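Side-chain contacts in putative epoxide hydrolase protein (Klebsiella pneumoniae subsp. pneumoniae, PDB 5BOV), which probably acts as a hydrolase of the alpha/beta hydrolase fold, possibly on epoxides or monoacylglycerols: residues A169-R172 against D177-K180; H38-D43 against F160-P165; A120-Q125 against E234-A239; S134-S139 against A267-K272; A48-A53 against T292-A297. One frame throughout, in Å; residues are numbered along the deposited sequence.

Interaction 1 (A169-R172 against D177-K180); sequences AGYR and DFAK
Tyr171 OH hydrogen-bonds to His209 NE2 at the far end of a ring whose side is pressed against Phe178. The same hydroxyl oxygen ends 4.4 Å from Ala179 CB, so the phenol reaches from helix 165-173 past two successive residues of helix 175-186. No hydrogen bond joins the two segments themselves. The main contact is aromatic: the CD1-CE1 edge of Tyr171 is turned to the face of Phe178 in an offset edge-to-face (T-shaped) pair, with planes at 86° and centroids of the two rings 5.4 Å apart. Tyr171 CD1 meets Phe178 CD1 at 3.6 Å and lies 3.7 Å from Phe178 CG, while Tyr171 CE1 runs on to Phe178 CD1 at 3.8 Å. The offset therefore places the tyrosine edge near the root of the phenylalanine ring and not over its centre. With CG opposite the backbone nitrogen (chi1 -165°), the Tyr171 side chain brings its far end nearer to helix 175-186, and it crosses that of Phe178 at about a right angle. One end of the phenol is tied to His209 and one edge is lodged on Phe178, which probably limits its rotation. Phe162 meets both rings, Pro41 touches Tyr171 and Ala179, and Tyr171 O also accepts a bond from Thr175 OG1 at the start of helix 175-186. Two successive helices joined by a tight turn and packed through aromatic rings are consistent with the helical cap that epoxide hydrolases and their relatives insert into the alpha/beta hydrolase fold.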
# COMPACT_ATOMS: atom_id res chain seq x y z
N ALA A 169 21.54 1.88 8.37
CA ALA A 169 21.87 2.67 9.53
C ALA A 169 21.28 4.10 9.48
O ALA A 169 20.80 4.60 10.49
CB ALA A 169 23.41 2.73 9.72
N GLY A 170 21.32 4.73 8.32
CA GLY A 170 20.75 6.03 8.13
C GLY A 170 19.25 6.03 8.38
O GLY A 170 18.70 6.92 9.04
N TYR A 171 18.59 5.01 7.86
CA TYR A 171 17.12 4.97 7.99
C TYR A 171 16.75 4.74 9.43
O TYR A 171 15.76 5.27 9.92
CB TYR A 171 16.47 3.98 7.01
CG TYR A 171 14.96 4.19 6.89
CD1 TYR A 171 14.45 5.43 6.47
CD2 TYR A 171 14.07 3.18 7.21
CE1 TYR A 171 13.07 5.63 6.43
CE2 TYR A 171 12.69 3.37 7.18
CZ TYR A 171 12.20 4.58 6.76
OH TYR A 171 10.84 4.84 6.72
N ARG A 172 17.52 3.90 10.09
CA ARG A 172 17.27 3.61 11.52
C ARG A 172 17.58 4.81 12.40
O ARG A 172 16.81 5.13 13.31
CB ARG A 172 18.06 2.42 12.00
CG ARG A 172 17.85 2.09 13.48
CD ARG A 172 18.40 0.73 13.82
NE ARG A 172 17.48 -0.31 13.38
CZ ARG A 172 17.74 -1.25 12.49
NH1 ARG A 172 18.91 -1.35 11.87
NH2 ARG A 172 16.77 -2.13 12.23
N ASP A 177 13.19 12.14 10.03
CA ASP A 177 13.65 13.08 9.04
C ASP A 177 13.72 12.52 7.61
O ASP A 177 13.48 13.21 6.65
CB ASP A 177 15.02 13.66 9.40
CG ASP A 177 14.97 14.55 10.67
OD1 ASP A 177 13.88 14.97 11.09
OD2 ASP A 177 16.09 14.77 11.21
N PHE A 178 14.08 11.26 7.53
CA PHE A 178 14.24 10.60 6.24
C PHE A 178 12.85 10.43 5.59
O PHE A 178 12.65 10.87 4.45
CB PHE A 178 14.95 9.26 6.37
CG PHE A 178 15.42 8.71 5.04
CD1 PHE A 178 14.55 8.19 4.12
CD2 PHE A 178 16.76 8.74 4.71
CE1 PHE A 178 14.98 7.73 2.88
CE2 PHE A 178 17.19 8.27 3.47
CZ PHE A 178 16.32 7.80 2.53
N ALA A 179 11.89 9.95 6.38
CA ALA A 179 10.55 9.78 5.82
C ALA A 179 9.96 11.13 5.46
O ALA A 179 9.26 11.25 4.45
CB ALA A 179 9.64 9.03 6.81
N LYS A 180 10.19 12.16 6.28
CA LYS A 180 9.60 13.45 5.95
C LYS A 180 10.18 14.02 4.64
O LYS A 180 9.48 14.59 3.85
CB LYS A 180 9.82 14.48 7.11
CG LYS A 180 8.97 15.74 6.96
CD LYS A 180 9.21 16.61 8.22
CE LYS A 180 8.16 17.70 8.33
NZ LYS A 180 8.30 18.50 9.57

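Interaction 2 (H38-D43 against F160-P165); sequences HGWPYD and FYFATP
Trp40 and Phe162 meet where the HGWP sequence, matching the HGxP motif of epoxide hydrolases, faces what is probably the helical cap of the alpha/beta hydrolase fold. The tight part is small and wholly aromatic. Trp40 CZ2 lies 3.5 Å from Phe162 CE2, and Trp40 CH2 sits 3.7 Å from Phe162 CZ, near the plane of the phenylalanine ring at its edge. The six-membered ring of Trp40 and the ring of Phe162 have planes at 86°. The side chains come from opposite directions: CG of Trp40 stands opposite its backbone nitrogen (chi1 178°), which sends the indole out of the loop. Trp111 stacks on this indole, and Asp110 OD2, in a sequence resembling a nucleophile elbow, accepts a bond from Trp40 N.

Beyond Phe162 the segment 160-165 turns away to a looser, more open side, where Ala163 and Thr164 are partly exposed and Pro165 is exposed. There Thr164 OG1 donates to Tyr161 O at 2.8 Å and caps the next helix at Gly167 N. The turn containing the cis peptide bond before Pro41 is held from within: His38 ND1 donates to Gly39 O at 2.9 Å, almost straight at 169°, while Tyr42 N reaches that oxygen from the opposite face of its carbonyl plane.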
# COMPACT_ATOMS: atom_id res chain seq x y z
N HIS A 38 -2.38 1.41 2.97
CA HIS A 38 -1.42 2.52 2.82
C HIS A 38 -0.12 2.08 2.16
O HIS A 38 0.11 0.88 1.93
CB HIS A 38 -1.17 3.11 4.20
CG HIS A 38 -0.41 2.22 5.14
ND1 HIS A 38 0.96 2.07 5.06
CD2 HIS A 38 -0.81 1.37 6.11
CE1 HIS A 38 1.37 1.18 5.96
NE2 HIS A 38 0.31 0.79 6.65
N GLY A 39 0.73 3.08 1.93
CA GLY A 39 2.01 2.89 1.33
C GLY A 39 3.16 3.26 2.25
O GLY A 39 2.97 3.50 3.45
N TRP A 40 4.34 3.34 1.63
CA TRP A 40 5.62 3.63 2.37
C TRP A 40 6.06 5.08 2.02
O TRP A 40 6.06 5.43 0.81
CB TRP A 40 6.75 2.69 1.94
CG TRP A 40 8.01 3.00 2.63
CD1 TRP A 40 8.38 2.54 3.84
CD2 TRP A 40 9.07 3.83 2.17
NE1 TRP A 40 9.60 3.06 4.19
CE2 TRP A 40 10.05 3.86 3.18
CE3 TRP A 40 9.26 4.62 1.05
CZ2 TRP A 40 11.21 4.65 3.07
CZ3 TRP A 40 10.43 5.32 0.93
CH2 TRP A 40 11.38 5.37 1.95
N PRO A 41 6.50 5.89 2.99
CA PRO A 41 6.45 5.64 4.42
C PRO A 41 5.28 6.37 5.07
O PRO A 41 5.39 7.47 5.61
CB PRO A 41 7.81 6.23 4.88
CG PRO A 41 8.09 7.34 3.87
CD PRO A 41 7.21 7.14 2.67
N TYR A 42 4.10 5.81 4.82
CA TYR A 42 2.82 6.41 5.25
C TYR A 42 2.15 5.47 6.20
O TYR A 42 2.73 4.41 6.59
CB TYR A 42 1.95 6.74 4.06
CG TYR A 42 2.69 7.60 3.03
CD1 TYR A 42 2.60 8.96 3.10
CD2 TYR A 42 3.36 7.06 1.96
CE1 TYR A 42 3.23 9.79 2.16
CE2 TYR A 42 3.96 7.83 1.02
CZ TYR A 42 3.90 9.19 1.11
OH TYR A 42 4.52 9.94 0.14
N ASP A 43 0.92 5.76 6.62
CA ASP A 43 0.21 4.80 7.47
C ASP A 43 -1.31 4.95 7.32
O ASP A 43 -1.76 5.58 6.37
CB ASP A 43 0.65 4.87 8.95
CG ASP A 43 0.04 6.03 9.69
OD1 ASP A 43 -0.50 6.96 9.07
OD2 ASP A 43 0.26 6.02 10.93
N PHE A 160 18.28 2.28 -3.58
CA PHE A 160 19.74 1.97 -3.67
C PHE A 160 20.48 2.32 -2.38
O PHE A 160 21.32 1.49 -1.90
CB PHE A 160 20.42 2.61 -4.85
CG PHE A 160 19.66 2.41 -6.13
CD1 PHE A 160 19.62 1.17 -6.74
CD2 PHE A 160 19.01 3.48 -6.72
CE1 PHE A 160 18.86 0.96 -7.89
CE2 PHE A 160 18.24 3.27 -7.86
CZ PHE A 160 18.19 2.02 -8.44
N TYR A 161 20.11 3.43 -1.74
CA TYR A 161 20.61 3.70 -0.39
C TYR A 161 20.34 2.52 0.57
O TYR A 161 21.22 2.00 1.27
CB TYR A 161 19.93 4.94 0.12
CG TYR A 161 20.43 5.48 1.45
CD1 TYR A 161 21.79 5.83 1.63
CD2 TYR A 161 19.60 5.73 2.49
CE1 TYR A 161 22.24 6.38 2.82
CE2 TYR A 161 20.04 6.29 3.68
CZ TYR A 161 21.36 6.65 3.86
OH TYR A 161 21.79 7.19 5.06
N PHE A 162 19.08 2.05 0.56
CA PHE A 162 18.62 0.97 1.45
C PHE A 162 19.32 -0.40 1.16
O PHE A 162 19.31 -1.29 1.97
CB PHE A 162 17.10 0.79 1.42
CG PHE A 162 16.30 1.98 1.94
CD1 PHE A 162 16.83 2.87 2.87
CD2 PHE A 162 14.99 2.15 1.51
CE1 PHE A 162 16.09 3.96 3.26
CE2 PHE A 162 14.23 3.22 1.93
CZ PHE A 162 14.80 4.12 2.83
N ALA A 163 19.95 -0.52 0.00
CA ALA A 163 20.67 -1.74 -0.34
C ALA A 163 22.00 -1.87 0.41
O ALA A 163 22.61 -2.91 0.32
CB ALA A 163 20.90 -1.78 -1.83
N THR A 164 22.47 -0.79 1.06
CA THR A 164 23.74 -0.75 1.75
C THR A 164 23.59 -0.73 3.24
O THR A 164 22.55 -0.28 3.75
CB THR A 164 24.56 0.48 1.34
OG1 THR A 164 23.97 1.66 1.83
CG2 THR A 164 24.71 0.54 -0.19
N PRO A 165 24.59 -1.22 3.99
CA PRO A 165 24.51 -1.11 5.44
C PRO A 165 24.44 0.32 5.91
O PRO A 165 23.73 0.58 6.87
CB PRO A 165 25.82 -1.77 5.91
CG PRO A 165 26.11 -2.76 4.86
CD PRO A 165 25.70 -2.09 3.55

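Interaction 3 (A120-Q125 against E234-A239); sequences AALWPQ and EQRLAA
A bend at chi3 of Arg236 (68°) swings its guanidinium back over Leu122, whose own CG stands beside the backbone nitrogen (chi1 -57°) and directs the isobutyl group at helix 231-238. Leu122 CD2 then lies off-centre over one face of the guanidinium, 3.8 Å from Arg236 CZ. Beyond that methyl the arginine reaches the helix end: Arg236 NH2 donates to Leu122 O at 3.2 Å, but the bond is weak, bent to 131°. A water molecule makes a second link in the guanidinium plane; it accepts from Arg236 NH2 at 3.0 Å and donates to Ala121 O at 2.9 Å. NH2 thus reaches two successive carbonyls, Leu122 O weakly and directly, Ala121 O through the water, where helix 111-122 finishes and Trp123 leaves helical geometry, a place where a positive charge would probably be favoured. Leu237 makes the apolar part. Its CD2 comes 3.9 Å from Leu122 CD2, and its CG is 4.1 Å from Leu122 CD1, the two leucines crossing at about a right angle. Arg236 is exposed, whereas Leu122 and Leu237 are buried. The contact sets the end of helix 111-122, the helix that follows strand 104-108 in the alpha/beta hydrolase core, against helix 231-238, with helix 85-98 packed beside both: its Ser86 touches Leu237, and its Ala89 and Val93 touch Trp123, whose indole also meets Tyr233 edge-to-face.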
# COMPACT_ATOMS: atom_id res chain seq x y z
N ALA A 120 -5.86 -9.15 -5.92
CA ALA A 120 -6.76 -9.25 -7.02
C ALA A 120 -6.29 -10.22 -8.09
O ALA A 120 -7.11 -10.86 -8.73
CB ALA A 120 -6.98 -7.84 -7.60
N ALA A 121 -4.99 -10.28 -8.33
CA ALA A 121 -4.48 -11.18 -9.36
C ALA A 121 -4.48 -12.64 -8.92
O ALA A 121 -4.77 -13.58 -9.74
CB ALA A 121 -3.07 -10.72 -9.72
N LEU A 122 -4.13 -12.90 -7.69
CA LEU A 122 -3.99 -14.30 -7.24
C LEU A 122 -5.23 -14.87 -6.61
O LEU A 122 -5.46 -16.11 -6.71
CB LEU A 122 -2.83 -14.46 -6.26
CG LEU A 122 -1.44 -14.02 -6.76
CD1 LEU A 122 -0.40 -14.34 -5.72
CD2 LEU A 122 -1.05 -14.64 -8.08
N TRP A 123 -6.02 -14.03 -5.95
CA TRP A 123 -7.29 -14.45 -5.37
C TRP A 123 -8.43 -13.53 -5.83
O TRP A 123 -9.08 -12.87 -5.00
CB TRP A 123 -7.18 -14.46 -3.85
CG TRP A 123 -6.08 -15.27 -3.39
CD1 TRP A 123 -6.06 -16.65 -3.31
CD2 TRP A 123 -4.78 -14.83 -2.92
NE1 TRP A 123 -4.82 -17.06 -2.86
CE2 TRP A 123 -4.05 -15.98 -2.52
CE3 TRP A 123 -4.17 -13.59 -2.78
CZ2 TRP A 123 -2.72 -15.91 -2.02
CZ3 TRP A 123 -2.87 -13.51 -2.34
CH2 TRP A 123 -2.14 -14.64 -1.95
N PRO A 124 -8.73 -13.51 -7.14
CA PRO A 124 -9.74 -12.59 -7.63
C PRO A 124 -11.14 -12.74 -6.98
O PRO A 124 -11.89 -11.75 -6.88
CB PRO A 124 -9.81 -12.88 -9.11
CG PRO A 124 -9.23 -14.27 -9.26
CD PRO A 124 -8.16 -14.31 -8.24
N GLN A 125 -11.50 -13.96 -6.56
CA GLN A 125 -12.81 -14.16 -5.94
C GLN A 125 -12.97 -13.34 -4.65
O GLN A 125 -14.10 -13.09 -4.21
CB GLN A 125 -13.10 -15.65 -5.60
CG GLN A 125 -13.25 -16.47 -6.82
CD GLN A 125 -13.47 -17.99 -6.52
OE1 GLN A 125 -14.07 -18.39 -5.50
NE2 GLN A 125 -12.99 -18.80 -7.42
N GLU A 234 5.35 -15.84 -5.78
CA GLU A 234 6.24 -14.98 -6.53
C GLU A 234 6.45 -15.53 -7.92
O GLU A 234 6.60 -14.75 -8.90
CB GLU A 234 7.57 -14.75 -5.86
CG GLU A 234 7.48 -14.10 -4.50
CD GLU A 234 6.92 -12.64 -4.49
OE1 GLU A 234 6.77 -12.03 -5.58
OE2 GLU A 234 6.62 -12.16 -3.36
N GLN A 235 6.47 -16.84 -8.05
CA GLN A 235 6.57 -17.40 -9.39
C GLN A 235 5.36 -17.04 -10.28
O GLN A 235 5.56 -16.66 -11.46
CB GLN A 235 6.74 -18.93 -9.33
CG GLN A 235 6.75 -19.58 -10.74
CD GLN A 235 7.08 -21.06 -10.62
OE1 GLN A 235 7.09 -21.64 -9.51
NE2 GLN A 235 7.37 -21.68 -11.72
N ARG A 236 4.15 -17.08 -9.72
CA ARG A 236 2.96 -16.71 -10.45
C ARG A 236 3.04 -15.18 -10.81
O ARG A 236 2.69 -14.79 -11.92
CB ARG A 236 1.69 -17.00 -9.65
CG ARG A 236 1.41 -18.48 -9.61
CD ARG A 236 0.41 -18.84 -8.52
NE ARG A 236 -0.95 -18.34 -8.78
CZ ARG A 236 -1.95 -18.36 -7.87
NH1 ARG A 236 -1.76 -18.87 -6.63
NH2 ARG A 236 -3.17 -17.87 -8.17
N LEU A 237 3.54 -14.38 -9.87
CA LEU A 237 3.56 -12.93 -10.06
C LEU A 237 4.59 -12.53 -11.08
O LEU A 237 4.43 -11.54 -11.78
CB LEU A 237 3.79 -12.23 -8.72
CG LEU A 237 2.63 -12.38 -7.73
CD1 LEU A 237 3.08 -11.83 -6.38
CD2 LEU A 237 1.37 -11.62 -8.23
N ALA A 238 5.65 -13.31 -11.22
CA ALA A 238 6.70 -12.96 -12.17
C ALA A 238 6.24 -13.01 -13.61
O ALA A 238 6.85 -12.37 -14.49
CB ALA A 238 7.91 -13.87 -11.95
N ALA A 239 5.15 -13.74 -13.86
CA ALA A 239 4.51 -13.73 -15.19
C ALA A 239 3.73 -12.45 -15.50
O ALA A 239 3.20 -12.32 -16.59
CB ALA A 239 3.62 -14.94 -15.36
O HOH W 1 -4.14 -16.27 -10.55

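Interaction 4 (S134-S139 against A267-K272); sequences SGYLIS and AKFTGK
Gly135 meets Phe269 through its main chain, Gly135 C lying 3.9 Å from Phe269 CZ at the edge of the phenylalanine ring and close to its plane. Its phi of 89° and psi of -136° are angles that suit a glycine, just after strand 127-133. Tyr136 follows and bears most of the contact. Its N and its CB are each 3.9 Å from Phe269 CZ, so the same ring edge fits against the start of the tyrosine. CG stands opposite the backbone nitrogen of Tyr136 (chi1 -177°), carrying the ring toward Lys268. That lysine is bent at chi2 and chi3 and folds over one face: Lys268 CB reaches Tyr136 CD1 at 3.5 Å, and CE makes a CH-pi contact 3.8 Å from the centroid of the Tyr136 ring. NZ is farther off, giving at most a weak cation-pi attraction. The two polar ends are instead satisfied by successive carbonyls, Lys268 NZ by Leu240 O and Tyr136 OH by Pro241 O. In alpha/beta hydrolase terms this joins the loop after core strand 127-133, which probably leads into the helical cap, to the loop preceding strand 273-278, an outermost strand. Past Tyr136 the chain turns to helix 111-122, where Asp117 OD2 accepts from Leu137 N and Ile138 packs on Ile118 and Ala121.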
# COMPACT_ATOMS: atom_id res chain seq x y z
N SER A 134 -1.55 4.65 -9.36
CA SER A 134 -0.35 4.43 -10.23
C SER A 134 -0.39 3.13 -11.01
O SER A 134 0.64 2.73 -11.55
CB SER A 134 0.97 4.65 -9.49
OG SER A 134 0.98 5.95 -8.92
N GLY A 135 -1.55 2.48 -11.10
CA GLY A 135 -1.73 1.43 -12.06
C GLY A 135 -1.32 0.05 -11.56
O GLY A 135 -1.74 -0.40 -10.52
N TYR A 136 -0.61 -0.66 -12.42
CA TYR A 136 -0.28 -2.06 -12.18
C TYR A 136 1.12 -2.06 -11.58
O TYR A 136 2.12 -1.78 -12.27
CB TYR A 136 -0.28 -2.85 -13.50
CG TYR A 136 -0.02 -4.35 -13.35
CD1 TYR A 136 -1.08 -5.23 -13.13
CD2 TYR A 136 1.24 -4.86 -13.52
CE1 TYR A 136 -0.88 -6.60 -13.05
CE2 TYR A 136 1.47 -6.24 -13.46
CZ TYR A 136 0.41 -7.10 -13.24
OH TYR A 136 0.67 -8.45 -13.14
N LEU A 137 1.22 -2.42 -10.31
CA LEU A 137 2.48 -2.32 -9.56
C LEU A 137 3.10 -3.67 -9.19
O LEU A 137 4.07 -3.66 -8.48
CB LEU A 137 2.28 -1.49 -8.31
CG LEU A 137 1.92 -0.03 -8.56
CD1 LEU A 137 2.02 0.79 -7.31
CD2 LEU A 137 2.77 0.55 -9.64
N ILE A 138 2.61 -4.76 -9.76
CA ILE A 138 3.22 -6.04 -9.60
C ILE A 138 4.49 -6.05 -10.48
O ILE A 138 4.42 -5.74 -11.69
CB ILE A 138 2.26 -7.14 -10.05
CG1 ILE A 138 1.09 -7.25 -9.07
CG2 ILE A 138 2.98 -8.51 -10.10
CD1 ILE A 138 -0.04 -8.10 -9.52
N SER A 139 5.58 -6.57 -9.93
CA SER A 139 6.76 -6.77 -10.74
C SER A 139 7.49 -7.99 -10.20
O SER A 139 6.91 -8.87 -9.54
CB SER A 139 7.63 -5.53 -10.67
OG SER A 139 8.64 -5.55 -11.67
N ALA A 267 -3.40 -2.55 -20.61
CA ALA A 267 -3.70 -3.93 -20.94
C ALA A 267 -3.40 -4.89 -19.81
O ALA A 267 -3.60 -6.09 -20.00
CB ALA A 267 -2.93 -4.33 -22.20
N LYS A 268 -3.04 -4.38 -18.63
CA LYS A 268 -2.92 -5.25 -17.47
C LYS A 268 -4.23 -5.43 -16.74
O LYS A 268 -4.29 -6.28 -15.84
CB LYS A 268 -1.90 -4.71 -16.50
CG LYS A 268 -0.54 -4.43 -17.07
CD LYS A 268 -0.01 -5.63 -17.80
CE LYS A 268 0.25 -6.82 -16.92
NZ LYS A 268 0.81 -7.95 -17.74
N PHE A 269 -5.29 -4.77 -17.16
CA PHE A 269 -6.58 -4.87 -16.47
C PHE A 269 -7.59 -5.35 -17.55
O PHE A 269 -7.89 -4.59 -18.49
CB PHE A 269 -6.94 -3.53 -15.94
CG PHE A 269 -5.99 -3.03 -14.90
CD1 PHE A 269 -6.08 -3.50 -13.59
CD2 PHE A 269 -4.96 -2.22 -15.26
CE1 PHE A 269 -5.14 -3.09 -12.66
CE2 PHE A 269 -4.01 -1.80 -14.28
CZ PHE A 269 -4.14 -2.22 -13.00
N THR A 270 -7.96 -6.61 -17.45
CA THR A 270 -8.69 -7.26 -18.49
C THR A 270 -10.19 -7.29 -18.30
O THR A 270 -10.87 -7.85 -19.16
CB THR A 270 -8.15 -8.68 -18.72
OG1 THR A 270 -8.14 -9.40 -17.48
CG2 THR A 270 -6.75 -8.64 -19.28
N GLY A 271 -10.67 -6.77 -17.14
CA GLY A 271 -12.09 -6.62 -16.93
C GLY A 271 -12.52 -5.19 -17.15
O GLY A 271 -12.02 -4.46 -17.98
N LYS A 272 -13.57 -4.80 -16.44
CA LYS A 272 -14.07 -3.45 -16.50
C LYS A 272 -12.98 -2.55 -15.98
O LYS A 272 -12.28 -2.91 -15.04
CB LYS A 272 -15.32 -3.34 -15.61
CG LYS A 272 -16.46 -4.15 -16.21
CD LYS A 272 -17.65 -4.02 -15.32
CE LYS A 272 -18.87 -4.60 -16.01
NZ LYS A 272 -20.12 -4.34 -15.24

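Interaction 5 (A48-A53 against T292-A297); sequences AQVAPA and TAFVQA
Between segments 48-53 and 292-297 the nearest CA atoms are those of Val50 and Val295, 5.8 Å apart, a short spacing that small side chains permit. The valines slide past each other in opposite directions. Val295 CG2 does the touching for its residue: it lies 3.9 Å from Val50 CG1, 3.8 Å from Val50 O, and 3.9 Å from Ala53 CB one turn further along helix 50-56. CG2 is placed opposite the carbonyl carbon of Val295 because CG1 takes the position opposite the backbone nitrogen (chi1 171°). These are the first helix after strand 32-37 and the C-terminal helix of the alpha/beta hydrolase fold, lying beside the core sheet, where Ala51 touches Val61 and Val63 of strand 59-74. Phe294 CD1 touches both methyls of Val50, CG1 at 3.9 Å and CG2 at 4.0 Å, so that the two branches bear on one ring carbon. The approach to that ring is oblique. Pro287 touches both Val50 and Phe294, and Pro291 packs on Val50 from the start of the C-terminal helix.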
# COMPACT_ATOMS: atom_id res chain seq x y z
N ALA A 48 -7.76 8.70 7.02
CA ALA A 48 -8.52 9.23 8.16
C ALA A 48 -9.71 10.01 7.72
O ALA A 48 -10.65 10.21 8.54
CB ALA A 48 -7.63 10.06 9.06
N GLN A 49 -9.69 10.61 6.54
CA GLN A 49 -10.86 11.29 5.96
C GLN A 49 -11.65 10.41 5.01
O GLN A 49 -12.91 10.38 5.06
CB GLN A 49 -10.52 12.62 5.32
CG GLN A 49 -9.93 13.56 6.34
CD GLN A 49 -9.59 14.93 5.73
OE1 GLN A 49 -8.67 15.07 4.92
NE2 GLN A 49 -10.32 15.98 6.17
N VAL A 50 -10.96 9.61 4.22
CA VAL A 50 -11.65 8.70 3.30
C VAL A 50 -12.53 7.72 4.03
O VAL A 50 -13.70 7.49 3.63
CB VAL A 50 -10.61 7.92 2.46
CG1 VAL A 50 -11.23 6.76 1.68
CG2 VAL A 50 -9.84 8.85 1.55
N ALA A 51 -12.02 7.10 5.10
CA ALA A 51 -12.76 6.02 5.72
C ALA A 51 -14.08 6.46 6.37
O ALA A 51 -15.11 5.84 6.11
CB ALA A 51 -11.83 5.26 6.70
N PRO A 52 -14.11 7.57 7.14
CA PRO A 52 -15.37 7.91 7.73
C PRO A 52 -16.36 8.37 6.67
O PRO A 52 -17.56 8.18 6.87
CB PRO A 52 -15.04 9.05 8.70
CG PRO A 52 -13.59 8.93 8.98
CD PRO A 52 -12.99 8.27 7.82
N ALA A 53 -15.87 8.95 5.57
CA ALA A 53 -16.78 9.37 4.50
C ALA A 53 -17.44 8.14 3.88
O ALA A 53 -18.66 8.14 3.62
CB ALA A 53 -16.03 10.12 3.41
N THR A 292 -11.69 13.53 -1.16
CA THR A 292 -12.97 13.59 -1.90
C THR A 292 -12.91 12.80 -3.19
O THR A 292 -13.79 12.00 -3.48
CB THR A 292 -13.37 15.08 -2.15
OG1 THR A 292 -13.47 15.70 -0.87
CG2 THR A 292 -14.68 15.18 -2.84
N ALA A 293 -11.86 13.00 -3.98
CA ALA A 293 -11.74 12.31 -5.23
C ALA A 293 -11.48 10.82 -4.97
O ALA A 293 -11.94 9.99 -5.75
CB ALA A 293 -10.61 12.88 -6.09
N PHE A 294 -10.77 10.49 -3.91
CA PHE A 294 -10.49 9.10 -3.67
C PHE A 294 -11.76 8.34 -3.27
O PHE A 294 -12.00 7.22 -3.77
CB PHE A 294 -9.42 8.95 -2.60
CG PHE A 294 -8.83 7.59 -2.55
CD1 PHE A 294 -9.36 6.60 -1.77
CD2 PHE A 294 -7.68 7.32 -3.29
CE1 PHE A 294 -8.80 5.34 -1.74
CE2 PHE A 294 -7.13 6.05 -3.25
CZ PHE A 294 -7.71 5.08 -2.48
N VAL A 295 -12.53 8.91 -2.36
CA VAL A 295 -13.83 8.36 -2.04
C VAL A 295 -14.70 8.13 -3.31
O VAL A 295 -15.28 7.04 -3.46
CB VAL A 295 -14.57 9.26 -1.05
CG1 VAL A 295 -16.03 8.81 -0.87
CG2 VAL A 295 -13.89 9.28 0.28
N GLN A 296 -14.76 9.11 -4.17
CA GLN A 296 -15.54 8.99 -5.43
C GLN A 296 -15.05 7.80 -6.25
O GLN A 296 -15.83 7.04 -6.83
CB GLN A 296 -15.52 10.27 -6.27
CG GLN A 296 -16.56 10.26 -7.40
CD GLN A 296 -17.97 10.24 -6.89
OE1 GLN A 296 -18.39 11.14 -6.10
NE2 GLN A 296 -18.75 9.21 -7.25
N ALA A 297 -13.73 7.65 -6.33
CA ALA A 297 -13.18 6.50 -7.02
C ALA A 297 -13.56 5.14 -6.44
O ALA A 297 -13.87 4.19 -7.17
CB ALA A 297 -11.66 6.61 -7.11

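From the N terminus, the loop 38-43 opens interaction 2 and helix 50-56 opens interaction 5; segments 120-125 and 134-139 then open interactions 3 and 4. Interaction 2 closes first, at 160-165, crossing interactions 3, 4 and 5 and joining the core to the probable cap. Interaction 1 follows as a short local loop within that helical region, nested inside interactions 3, 4 and 5, and packs directly on interaction 2. Interaction 3 closes at 234-239 and interaction 4 at 267-272; these two cross and touch through Ile138. Interaction 5 closes last, at 292-297, enclosing interactions 1, 3 and 4 and bringing the C-terminal helix against the first helix of the core.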